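Local atomic coordinates of ABC transporter substrate-binding protein (Rhizobium radiobacter, PDB entry 6TFX), a protein that probably serves as the periplasmic solute-binding component of an ABC importer, here with an opine of the mannopinic acid type bound. Residues Pro293-Ser298 with Lys446-Asn451; Pro380-Gly385 with Val413-Cys418; Ala386-Ile391 with Leu396-His401; Ile391-Leu396 with Ala427-Thr432; His401-Ser404 with Pro409-Val412. All blocks are in the same frame, centred on the assembly; numbering follows the deposited sequence.

Interaction 1: Pro293-Ser298 with Lys446-Asn451; sequences PSVIPS and KLIVSN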
# COMPACT_ATOMS: atom_id res chain seq x y z
N PRO A 293 6.38 -0.60 18.13
CA PRO A 293 5.67 -0.38 19.40
C PRO A 293 4.39 0.46 19.31
O PRO A 293 4.03 1.12 20.30
CB PRO A 293 6.73 0.29 20.27
CG PRO A 293 7.53 1.13 19.28
CD PRO A 293 7.59 0.25 18.03
N SER A 294 3.68 0.43 18.17
CA SER A 294 2.41 1.14 18.01
C SER A 294 1.62 0.52 16.88
O SER A 294 2.05 -0.51 16.30
CB SER A 294 2.60 2.65 17.81
OG SER A 294 1.35 3.31 17.97
N VAL A 295 0.48 1.13 16.54
CA VAL A 295 -0.45 0.60 15.56
C VAL A 295 -0.41 1.31 14.21
O VAL A 295 -1.29 1.09 13.37
CB VAL A 295 -1.88 0.57 16.15
CG1 VAL A 295 -1.98 -0.45 17.29
CG2 VAL A 295 -2.31 1.97 16.63
N ILE A 296 0.63 2.11 13.98
CA ILE A 296 0.91 2.76 12.71
C ILE A 296 2.40 2.55 12.42
O ILE A 296 3.18 2.35 13.35
CB ILE A 296 0.49 4.25 12.66
CG1 ILE A 296 1.47 5.15 13.46
CG2 ILE A 296 -0.98 4.43 13.10
CD1 ILE A 296 1.09 6.63 13.35
N PRO A 297 2.81 2.59 11.14
CA PRO A 297 4.24 2.35 10.82
C PRO A 297 5.17 3.37 11.49
O PRO A 297 4.78 4.53 11.70
CB PRO A 297 4.30 2.44 9.30
CG PRO A 297 2.89 2.05 8.84
CD PRO A 297 2.01 2.75 9.90
N SER A 298 6.40 2.95 11.82
CA SER A 298 7.32 3.82 12.58
C SER A 298 7.67 5.10 11.84
O SER A 298 7.97 6.12 12.47
CB SER A 298 8.58 3.06 12.99
OG SER A 298 9.31 2.71 11.83
N LYS A 446 -2.49 5.34 21.67
CA LYS A 446 -2.59 4.76 23.02
C LYS A 446 -3.98 4.17 23.25
O LYS A 446 -4.11 3.08 23.85
CB LYS A 446 -2.29 5.82 24.08
CG LYS A 446 -0.81 6.18 24.14
CD LYS A 446 -0.53 7.03 25.36
CE LYS A 446 0.96 7.21 25.60
NZ LYS A 446 1.57 8.08 24.57
N LEU A 447 -5.03 4.86 22.77
CA LEU A 447 -6.39 4.35 22.95
C LEU A 447 -6.62 3.10 22.14
O LEU A 447 -7.31 2.18 22.60
CB LEU A 447 -7.41 5.41 22.50
CG LEU A 447 -7.53 6.64 23.41
CD1 LEU A 447 -8.22 7.79 22.70
CD2 LEU A 447 -8.26 6.30 24.71
N ILE A 448 -6.11 3.07 20.90
CA ILE A 448 -6.34 1.88 20.04
C ILE A 448 -5.57 0.67 20.60
O ILE A 448 -6.09 -0.45 20.64
CB ILE A 448 -5.92 2.20 18.59
CG1 ILE A 448 -6.78 3.37 18.02
CG2 ILE A 448 -5.99 0.93 17.70
CD1 ILE A 448 -6.15 4.11 16.84
N VAL A 449 -4.32 0.91 21.04
CA VAL A 449 -3.51 -0.16 21.63
C VAL A 449 -4.16 -0.70 22.91
O VAL A 449 -4.27 -1.93 23.07
CB VAL A 449 -2.08 0.36 21.93
CG1 VAL A 449 -1.31 -0.61 22.83
CG2 VAL A 449 -1.31 0.59 20.63
N SER A 450 -4.55 0.21 23.83
CA SER A 450 -5.09 -0.22 25.14
C SER A 450 -6.43 -0.92 25.04
O SER A 450 -6.72 -1.80 25.86
CB SER A 450 -5.14 0.95 26.12
OG SER A 450 -6.10 1.90 25.70
N ASN A 451 -7.25 -0.56 24.03
CA ASN A 451 -8.54 -1.26 23.83
C ASN A 451 -8.30 -2.56 23.02
O ASN A 451 -9.23 -3.35 22.81
CB ASN A 451 -9.53 -0.33 23.15
CG ASN A 451 -10.10 0.61 24.17
OD1 ASN A 451 -11.07 0.27 24.86
ND2 ASN A 451 -9.47 1.77 24.36
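Two groups of one residue grip Lys446 O on the C-terminal part of helix 434-450, the part whose Ile448 and Val449 receive Val295 from the loop after strand 289-291. In this family 5 solute-binding protein the contact lays a loop against a helix beside a metal site. Ser450 N (2.9 Å from Lys446 O) and Ser450 OG (3.0 Å from Lys446 O) come to that carbonyl from opposite faces of its plane. Asn451 repeats the double hold on Leu447 O, where its ND2 makes a nearly straight bond (170°). Val295 straddles the helix surface: one methyl meets Ile448, the other Val449, both at a slant. Outside the pair, Leu252 packs on Val295, and Tyr400 OH bonds to Val295 O. Ile448 also lies about 4 Å, side chain to side chain, from the magnesium ligand Cys418. Methyl against methyl, Val295 CG2 sits 4.0 Å from Ile448 CG2, and Val295 CG1 closes to 3.6 Å from Val449 CG2.

Interaction 2: Pro380-Gly385 with Val413-Cys418; sequences PIVLYG and VNFSHC. With MG (magnesium ion), chain G; N72 ((2~{R})-2-[[(3~{R},4~{R},5~{S})-3,4,5,6-tetrakis(oxidanyl)-2-oxidanylidene-hexyl]amino]pentanedioic acid), chain C.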
# COMPACT_ATOMS: atom_id res chain seq x y z
N PRO A 380 -13.09 -12.90 11.45
CA PRO A 380 -13.15 -12.27 12.80
C PRO A 380 -11.89 -11.51 13.17
O PRO A 380 -11.90 -10.67 14.08
CB PRO A 380 -13.36 -13.46 13.73
CG PRO A 380 -12.76 -14.62 13.01
CD PRO A 380 -13.08 -14.37 11.55
N ILE A 381 -10.77 -11.89 12.56
CA ILE A 381 -9.48 -11.25 12.75
C ILE A 381 -8.89 -11.15 11.36
O ILE A 381 -9.03 -12.08 10.59
CB ILE A 381 -8.54 -12.06 13.68
CG1 ILE A 381 -9.19 -12.27 15.07
CG2 ILE A 381 -7.17 -11.34 13.83
CD1 ILE A 381 -8.38 -13.38 15.96
N VAL A 382 -8.22 -10.05 11.06
CA VAL A 382 -7.62 -9.84 9.74
C VAL A 382 -6.15 -9.51 9.91
O VAL A 382 -5.83 -8.51 10.56
CB VAL A 382 -8.37 -8.68 8.99
CG1 VAL A 382 -7.66 -8.34 7.68
CG2 VAL A 382 -9.84 -9.03 8.73
N LEU A 383 -5.26 -10.32 9.33
CA LEU A 383 -3.82 -10.04 9.36
C LEU A 383 -3.57 -9.24 8.06
O LEU A 383 -3.59 -9.82 6.95
CB LEU A 383 -3.02 -11.37 9.38
CG LEU A 383 -1.50 -11.19 9.20
CD1 LEU A 383 -0.92 -10.37 10.33
CD2 LEU A 383 -0.82 -12.54 9.06
N TYR A 384 -3.35 -7.93 8.19
CA TYR A 384 -3.20 -7.04 7.04
C TYR A 384 -1.85 -6.33 7.19
O TYR A 384 -1.46 -5.93 8.30
CB TYR A 384 -4.32 -5.98 7.10
CG TYR A 384 -4.63 -5.32 5.78
CD1 TYR A 384 -5.53 -5.91 4.88
CD2 TYR A 384 -4.03 -4.11 5.41
CE1 TYR A 384 -5.83 -5.30 3.66
CE2 TYR A 384 -4.31 -3.51 4.19
CZ TYR A 384 -5.19 -4.12 3.30
OH TYR A 384 -5.54 -3.52 2.12
N GLY A 385 -1.16 -6.14 6.07
CA GLY A 385 0.14 -5.46 6.10
C GLY A 385 0.15 -4.34 5.08
O GLY A 385 -0.08 -4.59 3.89
N VAL A 413 -10.36 0.48 5.51
CA VAL A 413 -9.73 -0.76 5.98
C VAL A 413 -9.83 -0.88 7.52
O VAL A 413 -8.94 -1.49 8.14
CB VAL A 413 -8.27 -0.89 5.47
CG1 VAL A 413 -8.25 -1.32 4.00
CG2 VAL A 413 -7.49 0.40 5.65
N ASN A 414 -10.95 -0.39 8.11
CA ASN A 414 -11.14 -0.51 9.55
C ASN A 414 -11.82 -1.85 9.79
O ASN A 414 -13.04 -1.93 9.97
CB ASN A 414 -11.91 0.68 10.13
CG ASN A 414 -12.14 0.59 11.63
OD1 ASN A 414 -11.81 -0.42 12.29
ND2 ASN A 414 -12.73 1.67 12.20
N PHE A 415 -10.99 -2.88 9.79
CA PHE A 415 -11.48 -4.26 10.00
C PHE A 415 -11.83 -4.55 11.44
O PHE A 415 -12.57 -5.50 11.71
CB PHE A 415 -10.41 -5.26 9.57
CG PHE A 415 -10.06 -5.12 8.10
CD1 PHE A 415 -10.98 -5.46 7.11
CD2 PHE A 415 -8.81 -4.64 7.72
CE1 PHE A 415 -10.66 -5.31 5.76
CE2 PHE A 415 -8.48 -4.52 6.36
CZ PHE A 415 -9.42 -4.83 5.40
N SER A 416 -11.25 -3.79 12.38
CA SER A 416 -11.51 -4.02 13.80
C SER A 416 -12.82 -3.42 14.25
O SER A 416 -13.29 -3.75 15.34
CB SER A 416 -10.37 -3.45 14.64
OG SER A 416 -10.33 -2.04 14.49
N HIS A 417 -13.41 -2.52 13.43
CA HIS A 417 -14.63 -1.78 13.80
C HIS A 417 -14.35 -0.84 14.99
O HIS A 417 -15.23 -0.54 15.80
CB HIS A 417 -15.83 -2.73 14.03
CG HIS A 417 -16.22 -3.44 12.77
ND1 HIS A 417 -17.38 -3.12 12.08
CD2 HIS A 417 -15.60 -4.46 12.11
CE1 HIS A 417 -17.40 -3.91 11.02
NE2 HIS A 417 -16.38 -4.74 11.00
N CYS A 418 -13.09 -0.35 15.05
CA CYS A 418 -12.61 0.57 16.09
C CYS A 418 -13.43 1.88 16.02
O CYS A 418 -13.74 2.36 14.93
CB CYS A 418 -11.13 0.83 15.86
SG CYS A 418 -10.38 2.05 16.98
MG MG G . -10.47 0.55 18.53
OAB N72 C . 5.26 -10.78 5.62
CAF N72 C . 4.29 -9.72 5.54
CAG N72 C . 3.61 -9.49 4.15
OAC N72 C . 4.27 -10.11 3.09
CAH N72 C . 3.15 -8.03 3.99
OAM N72 C . 3.60 -7.04 4.83
CAI N72 C . 3.12 -7.07 2.82
OAD N72 C . 4.18 -7.34 1.93
CAJ N72 C . 1.73 -6.91 2.25
OAE N72 C . 0.75 -7.15 3.00
CAK N72 C . 1.54 -6.53 0.75
N N72 C . 1.00 -5.20 0.62
CA N72 C . -0.28 -4.95 0.07
C N72 C . -1.22 -6.11 -0.11
O N72 C . -2.13 -6.63 0.65
CB N72 C . -0.88 -3.70 0.71
CG N72 C . -2.40 -3.51 0.71
CD N72 C . -2.82 -2.04 0.71
OE1 N72 C . -2.11 -1.13 0.17
OE2 N72 C . -3.91 -1.74 1.25
OXT N72 C . -0.96 -6.49 -1.27
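The Phe415 ring has Val382 CG1 over one face and the backbone carbon of Val413 over the other, both offset toward the rim. CG1 stands 4.1 Å from the ring centroid of Phe415, 18° off the normal: a CH-pi contact. Tyr384 meets the same ring obliquely, the planes 42° apart, with Tyr384 CD1 3.6 Å from Phe415 CE2. At its edge, in plane, the Tyr384 ring carries the opine: Tyr384 OH donates to OE2 of N72 at 2.6 Å. CG of Tyr384 points anti to the backbone N (chi1 -158°), which sends the ring from the strand to the ligand carboxylate; Arg375 NH2 is a second partner of that hydroxyl. Further along, Asn414 folds the chain into an inverse gamma turn and clips Cys418 with its amide, OD1 taking Cys418 N and ND2 giving to Cys418 O, both in the carbonyl planes. Cys418 SG binds magnesium at 2.2 Å, as does Cys453. Segment 413-418 thus runs from the Tyr384/Phe415 pair by the opine to the magnesium; strand 381-386 pairs antiparallel with strand 240-255, and Ile374 of helix 367-374 touches Val382, Tyr384 and Phe415.

Interaction 3: Ala386-Ile391 with Leu396-His401; sequences AARFPI and LTQFYH. With N72 ((2~{R})-2-[[(3~{R},4~{R},5~{S})-3,4,5,6-tetrakis(oxidanyl)-2-oxidanylidene-hexyl]amino]pentanedioic acid), chain C.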
# COMPACT_ATOMS: atom_id res chain seq x y z
N ALA A 386 0.42 -3.11 5.52
CA ALA A 386 0.40 -1.99 4.57
C ALA A 386 1.13 -0.79 5.14
O ALA A 386 1.35 -0.71 6.36
CB ALA A 386 -1.04 -1.57 4.29
N ALA A 387 1.46 0.15 4.25
CA ALA A 387 1.98 1.46 4.62
C ALA A 387 1.11 2.50 3.91
O ALA A 387 0.48 2.20 2.89
CB ALA A 387 3.44 1.63 4.22
N ARG A 388 1.10 3.75 4.43
CA ARG A 388 0.36 4.82 3.78
C ARG A 388 1.29 6.05 3.77
O ARG A 388 2.44 5.95 4.25
CB ARG A 388 -0.95 5.11 4.54
CG ARG A 388 -2.01 3.98 4.40
CD ARG A 388 -2.49 3.87 2.94
NE ARG A 388 -3.57 2.90 2.73
CZ ARG A 388 -3.39 1.68 2.24
NH1 ARG A 388 -2.16 1.21 2.03
NH2 ARG A 388 -4.44 0.91 1.98
N PHE A 389 0.81 7.21 3.25
CA PHE A 389 1.68 8.41 3.30
C PHE A 389 2.15 8.61 4.76
O PHE A 389 1.38 8.36 5.69
CB PHE A 389 0.93 9.67 2.84
CG PHE A 389 0.49 9.65 1.40
CD1 PHE A 389 1.37 9.28 0.39
CD2 PHE A 389 -0.80 10.02 1.04
CE1 PHE A 389 0.97 9.27 -0.95
CE2 PHE A 389 -1.21 10.00 -0.30
CZ PHE A 389 -0.32 9.63 -1.28
N PRO A 390 3.39 9.10 4.96
CA PRO A 390 3.97 9.13 6.31
C PRO A 390 3.53 10.27 7.24
O PRO A 390 4.37 10.95 7.85
CB PRO A 390 5.48 9.19 6.06
CG PRO A 390 5.59 9.91 4.73
CD PRO A 390 4.42 9.37 3.92
N ILE A 391 2.20 10.42 7.38
CA ILE A 391 1.59 11.34 8.33
C ILE A 391 0.54 10.48 9.02
O ILE A 391 -0.22 9.80 8.34
CB ILE A 391 0.98 12.57 7.64
CG1 ILE A 391 2.09 13.45 6.99
CG2 ILE A 391 0.17 13.38 8.66
CD1 ILE A 391 1.56 14.59 6.16
N LEU A 396 -4.20 6.27 10.59
CA LEU A 396 -5.23 6.29 11.63
C LEU A 396 -6.64 6.39 11.06
O LEU A 396 -7.54 5.69 11.51
CB LEU A 396 -4.99 7.46 12.61
CG LEU A 396 -3.76 7.31 13.48
CD1 LEU A 396 -3.50 8.62 14.22
CD2 LEU A 396 -3.93 6.14 14.51
N THR A 397 -6.85 7.30 10.11
CA THR A 397 -8.20 7.46 9.57
C THR A 397 -8.63 6.19 8.84
O THR A 397 -9.77 5.74 9.02
CB THR A 397 -8.27 8.69 8.64
OG1 THR A 397 -7.97 9.87 9.41
CG2 THR A 397 -9.62 8.81 7.95
N GLN A 398 -7.76 5.65 7.99
CA GLN A 398 -8.18 4.51 7.16
C GLN A 398 -8.41 3.21 7.91
O GLN A 398 -9.34 2.45 7.58
CB GLN A 398 -7.14 4.32 6.04
CG GLN A 398 -7.09 5.56 5.11
CD GLN A 398 -6.13 5.37 3.98
OE1 GLN A 398 -5.92 4.27 3.49
NE2 GLN A 398 -5.55 6.47 3.50
N PHE A 399 -7.56 2.93 8.90
CA PHE A 399 -7.66 1.67 9.63
C PHE A 399 -8.47 1.75 10.92
O PHE A 399 -8.95 0.70 11.39
CB PHE A 399 -6.26 1.17 9.99
CG PHE A 399 -5.52 0.59 8.82
CD1 PHE A 399 -5.67 -0.77 8.49
CD2 PHE A 399 -4.70 1.38 8.03
CE1 PHE A 399 -4.99 -1.32 7.40
CE2 PHE A 399 -4.05 0.84 6.90
CZ PHE A 399 -4.17 -0.51 6.62
N TYR A 400 -8.58 2.94 11.55
CA TYR A 400 -9.17 3.00 12.87
C TYR A 400 -10.31 4.01 13.10
O TYR A 400 -10.93 3.92 14.17
CB TYR A 400 -8.06 3.25 13.92
CG TYR A 400 -6.88 2.30 13.78
CD1 TYR A 400 -7.05 0.92 13.90
CD2 TYR A 400 -5.60 2.78 13.49
CE1 TYR A 400 -5.98 0.05 13.73
CE2 TYR A 400 -4.52 1.92 13.33
CZ TYR A 400 -4.73 0.55 13.41
OH TYR A 400 -3.67 -0.32 13.24
N HIS A 401 -10.58 4.95 12.17
CA HIS A 401 -11.69 5.88 12.41
C HIS A 401 -13.00 5.16 12.08
O HIS A 401 -13.03 4.39 11.12
CB HIS A 401 -11.54 7.12 11.53
CG HIS A 401 -12.53 8.19 11.86
ND1 HIS A 401 -13.85 8.12 11.43
CD2 HIS A 401 -12.39 9.29 12.64
CE1 HIS A 401 -14.45 9.21 11.91
NE2 HIS A 401 -13.61 9.94 12.64
OAB N72 C . 5.26 -10.78 5.62
CAF N72 C . 4.29 -9.72 5.54
CAG N72 C . 3.61 -9.49 4.15
OAC N72 C . 4.27 -10.11 3.09
CAH N72 C . 3.15 -8.03 3.99
OAM N72 C . 3.60 -7.04 4.83
CAI N72 C . 3.12 -7.07 2.82
OAD N72 C . 4.18 -7.34 1.93
CAJ N72 C . 1.73 -6.91 2.25
OAE N72 C . 0.75 -7.15 3.00
CAK N72 C . 1.54 -6.53 0.75
N N72 C . 1.00 -5.20 0.62
CA N72 C . -0.28 -4.95 0.07
C N72 C . -1.22 -6.11 -0.11
O N72 C . -2.13 -6.63 0.65
CB N72 C . -0.88 -3.70 0.71
CG N72 C . -2.40 -3.51 0.71
CD N72 C . -2.82 -2.04 0.71
OE1 N72 C . -2.11 -1.13 0.17
OE2 N72 C . -3.91 -1.74 1.25
OXT N72 C . -0.96 -6.49 -1.27
O HOH W 1 -6.71 2.58 1.34
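Arg388 divides its guanidinium between Gln398 and the ligand. Its two terminal nitrogens hold the opine carboxylate end-on, its carbon in the guanidinium plane but the carboxylate twisted against it: NH1 of Arg388 to OE1 of N72 at 3.0 Å, and NH2 of Arg388 to OE2 of N72 at 2.8 Å, the latter almost straight (169°). On the neighbouring edge, Arg388 NE donates a hydrogen bond to Gln398 OE1 at 2.8 Å, the acceptor in the guanidinium plane although the amide itself is turned 48° from it. Arg388 NH1 also reaches back to Ala387 O at 2.9 Å, from above that carbonyl's plane, and NH2 donates to a water that in turn gives a hydrogen bond to Gln398 OE1. All five guanidinium N-H groups therefore have acceptors, which fixes the group's rotation in this buried spot. This bidentate arginine-carboxylate grip lies in the ligand pocket of a periplasmic-binding-protein fold, where strand 381-386 runs into a loop ahead of helix 392-400. The arginine chain gets there by bending at its second torsion (chi2 -65°), while Gln398 comes extended from the helix. Beside them Ala386 CB touches the edge of the Phe399 ring, 4.0 Å from its CZ, and also lies near the ligand carboxylate. Phe399 is stacked on Tyr395, whose OH bonds to Ala386 O. Beyond Arg388, Pro390 centres an inverse gamma turn, closed by Ile391 N bonding to Phe389 O.

Interaction 4: Ile391-Leu396 with Ala427-Thr432; sequences IADYYL and AARTET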
# COMPACT_ATOMS: atom_id res chain seq x y z
N ILE A 391 2.20 10.42 7.38
CA ILE A 391 1.59 11.34 8.33
C ILE A 391 0.54 10.48 9.02
O ILE A 391 -0.22 9.80 8.34
CB ILE A 391 0.98 12.57 7.64
CG1 ILE A 391 2.09 13.45 6.99
CG2 ILE A 391 0.17 13.38 8.66
CD1 ILE A 391 1.56 14.59 6.16
N ALA A 392 0.54 10.46 10.37
CA ALA A 392 -0.35 9.56 11.13
C ALA A 392 -1.80 9.60 10.71
O ALA A 392 -2.50 8.58 10.81
CB ALA A 392 -0.22 9.80 12.62
N ASP A 393 -2.29 10.78 10.26
CA ASP A 393 -3.69 10.92 9.86
C ASP A 393 -4.13 9.86 8.85
O ASP A 393 -5.27 9.38 8.91
CB ASP A 393 -3.97 12.30 9.23
CG ASP A 393 -5.41 12.41 8.76
OD1 ASP A 393 -6.33 12.19 9.59
OD2 ASP A 393 -5.63 12.69 7.55
N TYR A 394 -3.23 9.47 7.92
CA TYR A 394 -3.64 8.51 6.89
C TYR A 394 -3.87 7.13 7.47
O TYR A 394 -4.97 6.59 7.34
CB TYR A 394 -2.63 8.50 5.73
CG TYR A 394 -2.70 9.81 4.97
CD1 TYR A 394 -3.72 10.04 4.04
CD2 TYR A 394 -1.85 10.87 5.28
CE1 TYR A 394 -3.85 11.26 3.40
CE2 TYR A 394 -1.98 12.11 4.64
CZ TYR A 394 -3.00 12.30 3.72
OH TYR A 394 -3.17 13.50 3.08
N TYR A 395 -2.86 6.56 8.13
CA TYR A 395 -3.06 5.21 8.68
C TYR A 395 -4.17 5.23 9.71
O TYR A 395 -5.02 4.34 9.73
CB TYR A 395 -1.77 4.71 9.34
CG TYR A 395 -1.52 3.24 9.08
CD1 TYR A 395 -0.87 2.82 7.92
CD2 TYR A 395 -1.90 2.27 10.00
CE1 TYR A 395 -0.59 1.47 7.69
CE2 TYR A 395 -1.63 0.91 9.78
CZ TYR A 395 -0.97 0.52 8.62
OH TYR A 395 -0.71 -0.82 8.39
N LEU A 396 -4.20 6.27 10.59
CA LEU A 396 -5.23 6.29 11.63
C LEU A 396 -6.64 6.39 11.06
O LEU A 396 -7.54 5.69 11.51
CB LEU A 396 -4.99 7.46 12.61
CG LEU A 396 -3.76 7.31 13.48
CD1 LEU A 396 -3.50 8.62 14.22
CD2 LEU A 396 -3.93 6.14 14.51
N ALA A 427 -9.69 15.68 15.65
CA ALA A 427 -9.07 16.92 16.17
C ALA A 427 -7.63 17.05 15.67
O ALA A 427 -7.21 18.14 15.31
CB ALA A 427 -9.09 16.95 17.69
N ALA A 428 -6.88 15.92 15.59
CA ALA A 428 -5.48 16.00 15.14
C ALA A 428 -5.40 16.42 13.68
O ALA A 428 -4.50 17.16 13.28
CB ALA A 428 -4.81 14.63 15.30
N ARG A 429 -6.34 15.92 12.86
CA ARG A 429 -6.31 16.16 11.42
C ARG A 429 -6.15 17.63 11.04
O ARG A 429 -5.37 17.94 10.15
CB ARG A 429 -7.58 15.60 10.75
CG ARG A 429 -7.37 15.43 9.26
CD ARG A 429 -8.58 14.83 8.59
NE ARG A 429 -8.84 13.47 9.05
CZ ARG A 429 -10.03 13.01 9.41
NH1 ARG A 429 -11.10 13.80 9.36
NH2 ARG A 429 -10.17 11.75 9.80
N THR A 430 -6.86 18.51 11.76
CA THR A 430 -6.90 19.95 11.46
C THR A 430 -6.23 20.82 12.53
O THR A 430 -6.31 22.04 12.43
CB THR A 430 -8.36 20.39 11.26
OG1 THR A 430 -9.08 20.10 12.46
CG2 THR A 430 -9.03 19.69 10.09
N GLU A 431 -5.54 20.20 13.51
CA GLU A 431 -4.85 20.95 14.58
C GLU A 431 -3.65 21.69 13.98
O GLU A 431 -2.80 21.08 13.33
CB GLU A 431 -4.41 20.00 15.70
CG GLU A 431 -3.66 20.69 16.83
CD GLU A 431 -4.38 21.88 17.44
OE1 GLU A 431 -5.55 21.72 17.86
OE2 GLU A 431 -3.76 22.96 17.52
N THR A 432 -3.60 23.02 14.20
CA THR A 432 -2.51 23.79 13.59
C THR A 432 -1.29 23.93 14.50
O THR A 432 -0.20 24.25 13.98
CB THR A 432 -3.02 25.13 13.06
OG1 THR A 432 -3.54 25.85 14.18
CG2 THR A 432 -4.09 24.95 11.95
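Asp393 and Arg429 bring their helices together with CA atoms 6.1 Å apart. The result is an interhelical salt bridge on the protein surface, between the N-terminal turn of helix 392-400 and the C-terminal part of helix 422-430. Arg429 NE donates to Asp393 OD1 at 2.9 Å, with 158° at the hydrogen. The oxygen is met on its syn side, somewhat out of the carboxylate plane, and lies close to the guanidinium plane; the two flat groups are turned 60° against each other, so this is a single hydrogen bond through NE, not a bidentate pair. Asp393 holds CG anti to its N, pointing across to the other helix, and the arginine chain runs out straight until its kink at chi3 (-64°), which sets NE beside the carboxylate. Sitting near the start of a helix, the aspartate charge is probably favoured by the helix dipole too. Arg429 NH2 continues to Thr397 OG1, which is itself bonded to Asp393 O, so the arginine spans a turn of the first helix. Next to the pair, Trp441 of helix 434-450 packs on Ala392, Leu396 and Ala428. The aliphatic part of the arginine shares the contact: Arg429 CG lies 3.4 Å from Asp393 OD1.

Interaction 5: His401-Ser404 with Pro409-Val412; sequences HSAS and PTQV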
# COMPACT_ATOMS: atom_id res chain seq x y z
N HIS A 401 -10.58 4.95 12.17
CA HIS A 401 -11.69 5.88 12.41
C HIS A 401 -13.00 5.16 12.08
O HIS A 401 -13.03 4.39 11.12
CB HIS A 401 -11.54 7.12 11.53
CG HIS A 401 -12.53 8.19 11.86
ND1 HIS A 401 -13.85 8.12 11.43
CD2 HIS A 401 -12.39 9.29 12.64
CE1 HIS A 401 -14.45 9.21 11.91
NE2 HIS A 401 -13.61 9.94 12.64
N SER A 402 -14.05 5.36 12.89
CA SER A 402 -15.29 4.60 12.66
C SER A 402 -15.91 4.81 11.26
O SER A 402 -16.63 3.92 10.78
CB SER A 402 -16.32 4.87 13.75
OG SER A 402 -16.82 6.18 13.56
N ALA A 403 -15.65 5.95 10.60
CA ALA A 403 -16.23 6.18 9.26
C ALA A 403 -15.67 5.13 8.25
O ALA A 403 -16.29 4.83 7.23
CB ALA A 403 -15.89 7.58 8.77
N SER A 404 -14.47 4.60 8.56
CA SER A 404 -13.82 3.65 7.67
C SER A 404 -14.24 2.20 7.91
O SER A 404 -13.72 1.30 7.26
CB SER A 404 -12.31 3.79 7.84
OG SER A 404 -11.91 5.11 7.47
N PRO A 409 -20.80 2.96 3.60
CA PRO A 409 -20.47 3.46 2.25
C PRO A 409 -19.07 4.08 2.18
O PRO A 409 -18.40 4.03 1.14
CB PRO A 409 -21.56 4.50 1.96
CG PRO A 409 -22.68 4.18 2.94
CD PRO A 409 -22.00 3.63 4.16
N THR A 410 -18.60 4.62 3.31
CA THR A 410 -17.30 5.27 3.46
C THR A 410 -16.22 4.26 3.94
O THR A 410 -15.13 4.68 4.35
CB THR A 410 -17.43 6.39 4.51
OG1 THR A 410 -18.11 5.87 5.64
CG2 THR A 410 -18.20 7.62 3.98
N GLN A 411 -16.50 2.95 3.85
CA GLN A 411 -15.53 1.96 4.36
C GLN A 411 -14.17 2.08 3.73
O GLN A 411 -14.06 2.37 2.54
CB GLN A 411 -16.03 0.52 4.22
CG GLN A 411 -16.07 -0.02 2.80
CD GLN A 411 -16.42 -1.50 2.83
OE1 GLN A 411 -17.36 -1.92 3.47
NE2 GLN A 411 -15.63 -2.31 2.14
N VAL A 412 -13.12 1.84 4.53
CA VAL A 412 -11.78 1.78 3.97
C VAL A 412 -11.19 0.45 4.43
O VAL A 412 -11.52 -0.61 3.85
CB VAL A 412 -10.88 3.01 4.24
CG1 VAL A 412 -9.69 3.02 3.29
CG2 VAL A 412 -11.67 4.32 4.10
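Thr410 and Val412 face Ala403 and Ser404 in a compact turn of the long loop that joins helix 392-400 to helix 422-430. The first side, 402-404, is a short 3-10 segment; the second is irregular, and its chain comes back past the first with Ser404 and Gln411 CA atoms only 4.1 Å apart. The threonine is turned with its hydroxyl toward the 3-10 segment, OG1 lying between its own N and carbonyl carbon (chi1 47°), and this lets Thr410 OG1 give a short bond of 2.6 Å to Ala403 O. That carbonyl also lies near Thr410 O, a pair of acceptors, and the hydroxyl probably offsets part of their repulsion. One step along, Val412 N donates to Ser404 O at 2.8 Å, nearly straight at 172°, and Gln411 CA adds a weaker C-H...O contact to the same oxygen. Ser404 puts its hydroxyl away from this backbone bond, toward Thr397 O of helix 392-400, while Val412 CG2 rests against it. Gln411 points out of the contact overall, its OE1 taken by Gly407 N. Within the first side, His401 ND1 accepts from Ala403 N at the start of the 3-10 segment, with the donor tilted 18° from the imidazole plane. The side chains of Ser404 and Val412 come closest at Ser404 OG and Val412 CG2, 3.5 Å apart.

In the fold
From the N terminus, the loop at 293-298 comes first; interaction 1 joins it to helix 434-450 and so closes the longest loop, with the other four nested inside it. Interaction 2 starts on strand 381-386 and closes at 413-418, enclosing interactions 3 and 5. Interaction 3 is the shorter closure of the strand's exit onto helix 392-400, and interaction 4, from the same helix to helix 422-430, crosses both 2 and 3. Interaction 5 begins at His401, where 3 ends, and lies inside 4 as well. Together they tie the sheet and opine pocket, through helix 392-400, to the metal site and the C-terminal helices.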